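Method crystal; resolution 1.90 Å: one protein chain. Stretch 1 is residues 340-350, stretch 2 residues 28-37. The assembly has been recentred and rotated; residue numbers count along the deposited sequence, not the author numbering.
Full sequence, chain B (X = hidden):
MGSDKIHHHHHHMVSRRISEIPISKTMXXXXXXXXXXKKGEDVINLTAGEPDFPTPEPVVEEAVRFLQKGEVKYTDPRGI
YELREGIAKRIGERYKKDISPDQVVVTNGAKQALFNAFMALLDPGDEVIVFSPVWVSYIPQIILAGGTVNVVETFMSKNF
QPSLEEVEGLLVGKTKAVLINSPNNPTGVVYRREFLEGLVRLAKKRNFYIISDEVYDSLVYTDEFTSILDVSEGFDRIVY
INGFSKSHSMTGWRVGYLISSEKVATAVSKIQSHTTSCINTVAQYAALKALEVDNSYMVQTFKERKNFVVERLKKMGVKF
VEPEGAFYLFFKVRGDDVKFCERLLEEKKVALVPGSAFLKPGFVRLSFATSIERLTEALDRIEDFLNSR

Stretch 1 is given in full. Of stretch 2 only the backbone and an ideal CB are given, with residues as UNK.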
# COMPACT_ATOMS: atom_id res chain seq x y z
N PHE B 340 22.94 -12.92 -23.06
CA PHE B 340 22.51 -12.18 -24.25
C PHE B 340 22.29 -10.70 -23.91
O PHE B 340 22.74 -9.82 -24.64
CB PHE B 340 21.23 -12.78 -24.85
CG PHE B 340 20.80 -12.13 -26.16
CD1 PHE B 340 21.07 -12.75 -27.37
CD2 PHE B 340 20.12 -10.90 -26.17
CE1 PHE B 340 20.67 -12.17 -28.59
CE2 PHE B 340 19.73 -10.31 -27.38
CZ PHE B 340 19.99 -10.95 -28.59
N CYS B 341 21.61 -10.44 -22.81
CA CYS B 341 21.23 -9.08 -22.43
C CYS B 341 22.40 -8.30 -21.86
O CYS B 341 22.47 -7.08 -22.05
CB CYS B 341 20.11 -9.11 -21.42
SG CYS B 341 18.56 -9.68 -22.12
N GLU B 342 23.31 -8.99 -21.16
CA GLU B 342 24.51 -8.38 -20.58
C GLU B 342 25.41 -7.85 -21.70
O GLU B 342 25.93 -6.75 -21.62
CB GLU B 342 25.29 -9.39 -19.70
CG GLU B 342 24.69 -9.58 -18.30
CD GLU B 342 25.43 -10.63 -17.45
OE1 GLU B 342 26.37 -11.31 -17.95
OE2 GLU B 342 25.07 -10.76 -16.25
N ARG B 343 25.56 -8.66 -22.74
CA ARG B 343 26.47 -8.37 -23.83
C ARG B 343 25.92 -7.31 -24.76
O ARG B 343 26.64 -6.45 -25.22
CB ARG B 343 26.71 -9.64 -24.63
CG ARG B 343 27.49 -10.70 -23.87
CD ARG B 343 27.64 -12.04 -24.59
NE ARG B 343 27.99 -13.08 -23.60
CZ ARG B 343 29.22 -13.57 -23.37
NH1 ARG B 343 30.28 -13.16 -24.08
NH2 ARG B 343 29.37 -14.50 -22.43
N LEU B 344 24.63 -7.40 -25.05
CA LEU B 344 23.96 -6.43 -25.90
C LEU B 344 24.01 -5.07 -25.21
O LEU B 344 24.27 -4.05 -25.85
CB LEU B 344 22.51 -6.85 -26.17
CG LEU B 344 21.67 -5.93 -27.06
CD1 LEU B 344 22.04 -6.08 -28.50
CD2 LEU B 344 20.22 -6.24 -26.87
N LEU B 345 23.79 -5.05 -23.90
CA LEU B 345 23.95 -3.82 -23.16
C LEU B 345 25.37 -3.28 -23.21
O LEU B 345 25.56 -2.11 -23.52
CB LEU B 345 23.52 -3.99 -21.71
CG LEU B 345 23.60 -2.71 -20.85
CD1 LEU B 345 22.70 -1.57 -21.41
CD2 LEU B 345 23.24 -3.02 -19.42
N GLU B 346 26.37 -4.11 -22.93
CA GLU B 346 27.74 -3.61 -22.82
C GLU B 346 28.30 -3.24 -24.21
O GLU B 346 29.03 -2.28 -24.32
CB GLU B 346 28.64 -4.58 -22.03
CG GLU B 346 29.27 -5.72 -22.84
CD GLU B 346 29.78 -6.94 -22.00
OE1 GLU B 346 30.28 -7.92 -22.64
OE2 GLU B 346 29.67 -6.96 -20.74
N GLU B 347 27.89 -3.94 -25.26
CA GLU B 347 28.49 -3.75 -26.59
C GLU B 347 27.69 -2.75 -27.46
O GLU B 347 28.27 -1.95 -28.19
CB GLU B 347 28.64 -5.11 -27.33
CG GLU B 347 29.52 -6.14 -26.60
CD GLU B 347 29.61 -7.52 -27.28
OE1 GLU B 347 29.32 -7.62 -28.50
OE2 GLU B 347 30.00 -8.52 -26.59
N LYS B 348 26.36 -2.84 -27.38
CA LYS B 348 25.45 -2.06 -28.23
C LYS B 348 24.67 -1.01 -27.46
O LYS B 348 24.01 -0.18 -28.08
CB LYS B 348 24.45 -2.98 -28.97
CG LYS B 348 25.05 -3.91 -30.03
CD LYS B 348 25.93 -3.19 -31.06
CE LYS B 348 26.47 -4.16 -32.07
NZ LYS B 348 27.17 -3.46 -33.17
N LYS B 349 24.76 -1.02 -26.13
CA LYS B 349 24.05 -0.10 -25.25
C LYS B 349 22.54 -0.10 -25.56
O LYS B 349 21.89 0.96 -25.60
CB LYS B 349 24.64 1.32 -25.29
CG LYS B 349 26.14 1.41 -25.63
CD LYS B 349 27.05 1.05 -24.48
CE LYS B 349 28.51 1.31 -24.85
NZ LYS B 349 29.19 0.19 -25.56
N VAL B 350 22.02 -1.32 -25.76
CA VAL B 350 20.59 -1.58 -25.76
C VAL B 350 20.24 -2.48 -24.59
O VAL B 350 20.85 -3.55 -24.40
CB VAL B 350 20.10 -2.25 -27.07
CG1 VAL B 350 18.57 -2.46 -27.03
CG2 VAL B 350 20.52 -1.43 -28.28
N UNK B 28 20.58 -6.13 -11.34
CA UNK B 28 21.96 -5.90 -11.75
C UNK B 28 22.00 -5.26 -13.16
O UNK B 28 22.77 -4.32 -13.40
CB UNK B 28 22.74 -7.21 -11.73
N UNK B 29 21.15 -5.74 -14.07
CA UNK B 29 21.08 -5.20 -15.44
C UNK B 29 20.59 -3.75 -15.50
O UNK B 29 21.07 -2.98 -16.33
CB UNK B 29 20.16 -6.08 -16.29
N UNK B 30 19.67 -3.36 -14.61
CA UNK B 30 19.19 -1.97 -14.53
C UNK B 30 20.28 -1.03 -14.01
O UNK B 30 20.43 0.10 -14.50
CB UNK B 30 17.96 -1.89 -13.63
N UNK B 31 21.03 -1.51 -13.01
CA UNK B 31 22.19 -0.80 -12.46
C UNK B 31 23.28 -0.64 -13.53
O UNK B 31 23.92 0.40 -13.61
CB UNK B 31 22.75 -1.54 -11.24
N UNK B 32 23.45 -1.68 -14.35
CA UNK B 32 24.39 -1.63 -15.45
C UNK B 32 23.98 -0.57 -16.50
O UNK B 32 24.81 0.21 -16.95
CB UNK B 32 24.50 -3.01 -16.10
N UNK B 33 22.70 -0.55 -16.87
CA UNK B 33 22.17 0.46 -17.80
C UNK B 33 22.36 1.88 -17.26
O UNK B 33 22.92 2.71 -17.96
CB UNK B 33 20.69 0.20 -18.07
N UNK B 34 21.96 2.12 -16.01
CA UNK B 34 22.12 3.43 -15.34
C UNK B 34 23.57 3.92 -15.25
O UNK B 34 23.82 5.13 -15.36
CB UNK B 34 21.54 3.35 -13.93
N UNK B 35 24.50 2.98 -15.04
CA UNK B 35 25.92 3.26 -14.97
C UNK B 35 26.50 3.65 -16.33
O UNK B 35 27.39 4.50 -16.41
CB UNK B 35 26.66 2.04 -14.42
N UNK B 36 26.04 2.99 -17.39
CA UNK B 36 26.42 3.37 -18.75
C UNK B 36 25.92 4.79 -19.08
O UNK B 36 26.65 5.60 -19.65
CB UNK B 36 25.86 2.36 -19.76
N UNK B 37 24.68 5.09 -18.70
CA UNK B 37 24.12 6.43 -18.86
C UNK B 37 24.98 7.48 -18.15
O UNK B 37 25.49 8.41 -18.79
CB UNK B 37 22.69 6.47 -18.32

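Stretch 2 is helical throughout, and so is stretch 1 from 340 to 348. These two helices run nearly parallel, 2° apart, with axes 10.5 Å apart at closest approach. The helix favours residues other than proline, which cannot give the N-H hydrogen bond, and glycine, which is flexible.

Position 28 points its CB sideways, with nothing of stretch 1 within 5.5 Å. Stretch 1 sets no preference here. It is Glu28, which makes no contact across the interface.

Position 29 points toward stretch 1. Its CA lies 6.9 Å from the CA of Glu342, but its ideal CB is still 5.4 Å from Leu345 CD2. That gap, lined by Cys341, the aliphatic part of Glu342 and Leu345, asks for a medium or large apolar side chain; leucine, isoleucine or methionine would serve. It is Leu29. Its CD1 lies 4.0 Å from Cys341 CB, and its CD2 lies 3.9 Å from Glu342 CG and 4.2 Å from Leu345 CD2.

Position 30 points away, and 31 sideways into space free of stretch 1. Neither is constrained by it. They are Asp30 and Ala31.

Position 32 points toward stretch 1, with its ideal CB only 3.6 Å from Leu345 CD2. The first part of the side chain should therefore be aliphatic. The carboxylate of Glu342 also lies on this side, favouring a long basic end; lysine or arginine fits both demands, and glutamine is possible. It is Lys32. Its chain runs out with chi2 and chi3 t, then turns at chi4 (p), and Lys32 NZ stands 3.7 Å from Glu342 OE2, a long salt bridge.

Position 33 points sideways, yet its ideal CB is already 4.3 Å from Leu345 CD1. A small residue such as alanine or serine suits this close approach. It is Ala33. Its CB keeps the 4.3 Å contact with Leu345 CD1, and its backbone N lies 3.6 Å from Leu345 CD2.

Positions 34 and 35 are out of reach of stretch 1, which leaves the choice open. They are Lys34 and Ala35.

Position 36 points toward stretch 1. Its ideal CB is 5.0 Å from Lys349 CD and 5.3 Å from Leu345 CD1, leaving room for a branched or long apolar group. Leucine, methionine or isoleucine would suit. It is Leu36. Its CD1 packs 3.5 Å from Leu345 CG, and its CD2 lies 4.3 Å from Lys349 CD. With Leu29, Lys32 and Ala33 it completes the hole that receives Leu345 as a knob.

Position 37 is out of reach again, so stretch 1 sets no preference. It is Ile37.

Stretch 2, residues 28-37: ELDAKAKALI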
# COMPACT_ATOMS: atom_id res chain seq x y z
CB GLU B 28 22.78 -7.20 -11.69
CG GLU B 28 22.78 -7.90 -10.32
CD GLU B 28 21.66 -8.96 -10.13
OE1 GLU B 28 20.80 -9.14 -11.04
OE2 GLU B 28 21.64 -9.63 -9.05
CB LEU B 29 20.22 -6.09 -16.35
CG LEU B 29 21.01 -7.26 -16.97
CD1 LEU B 29 20.07 -8.33 -17.45
CD2 LEU B 29 21.91 -6.81 -18.12
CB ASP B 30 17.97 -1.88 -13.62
CG ASP B 30 16.77 -2.62 -14.17
OD1 ASP B 30 15.95 -3.10 -13.34
OD2 ASP B 30 16.56 -2.80 -15.41
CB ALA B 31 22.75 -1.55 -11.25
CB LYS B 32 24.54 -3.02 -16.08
CG LYS B 32 25.26 -4.05 -15.18
CD LYS B 32 25.78 -5.23 -15.99
CE LYS B 32 26.14 -6.45 -15.13
NZ LYS B 32 24.93 -7.31 -14.90
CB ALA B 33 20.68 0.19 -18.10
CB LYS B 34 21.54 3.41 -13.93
CG LYS B 34 20.03 3.28 -13.91
CD LYS B 34 19.47 3.03 -12.50
CE LYS B 34 17.94 3.11 -12.47
NZ LYS B 34 17.29 1.80 -12.84
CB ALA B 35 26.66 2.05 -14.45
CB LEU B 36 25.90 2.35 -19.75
CG LEU B 36 26.63 1.00 -19.72
CD1 LEU B 36 25.83 -0.06 -20.44
CD2 LEU B 36 28.05 1.11 -20.29
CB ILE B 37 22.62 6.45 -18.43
CG1 ILE B 37 21.78 5.86 -19.58
CG2 ILE B 37 22.13 7.87 -18.07
CD1 ILE B 37 20.37 5.48 -19.21
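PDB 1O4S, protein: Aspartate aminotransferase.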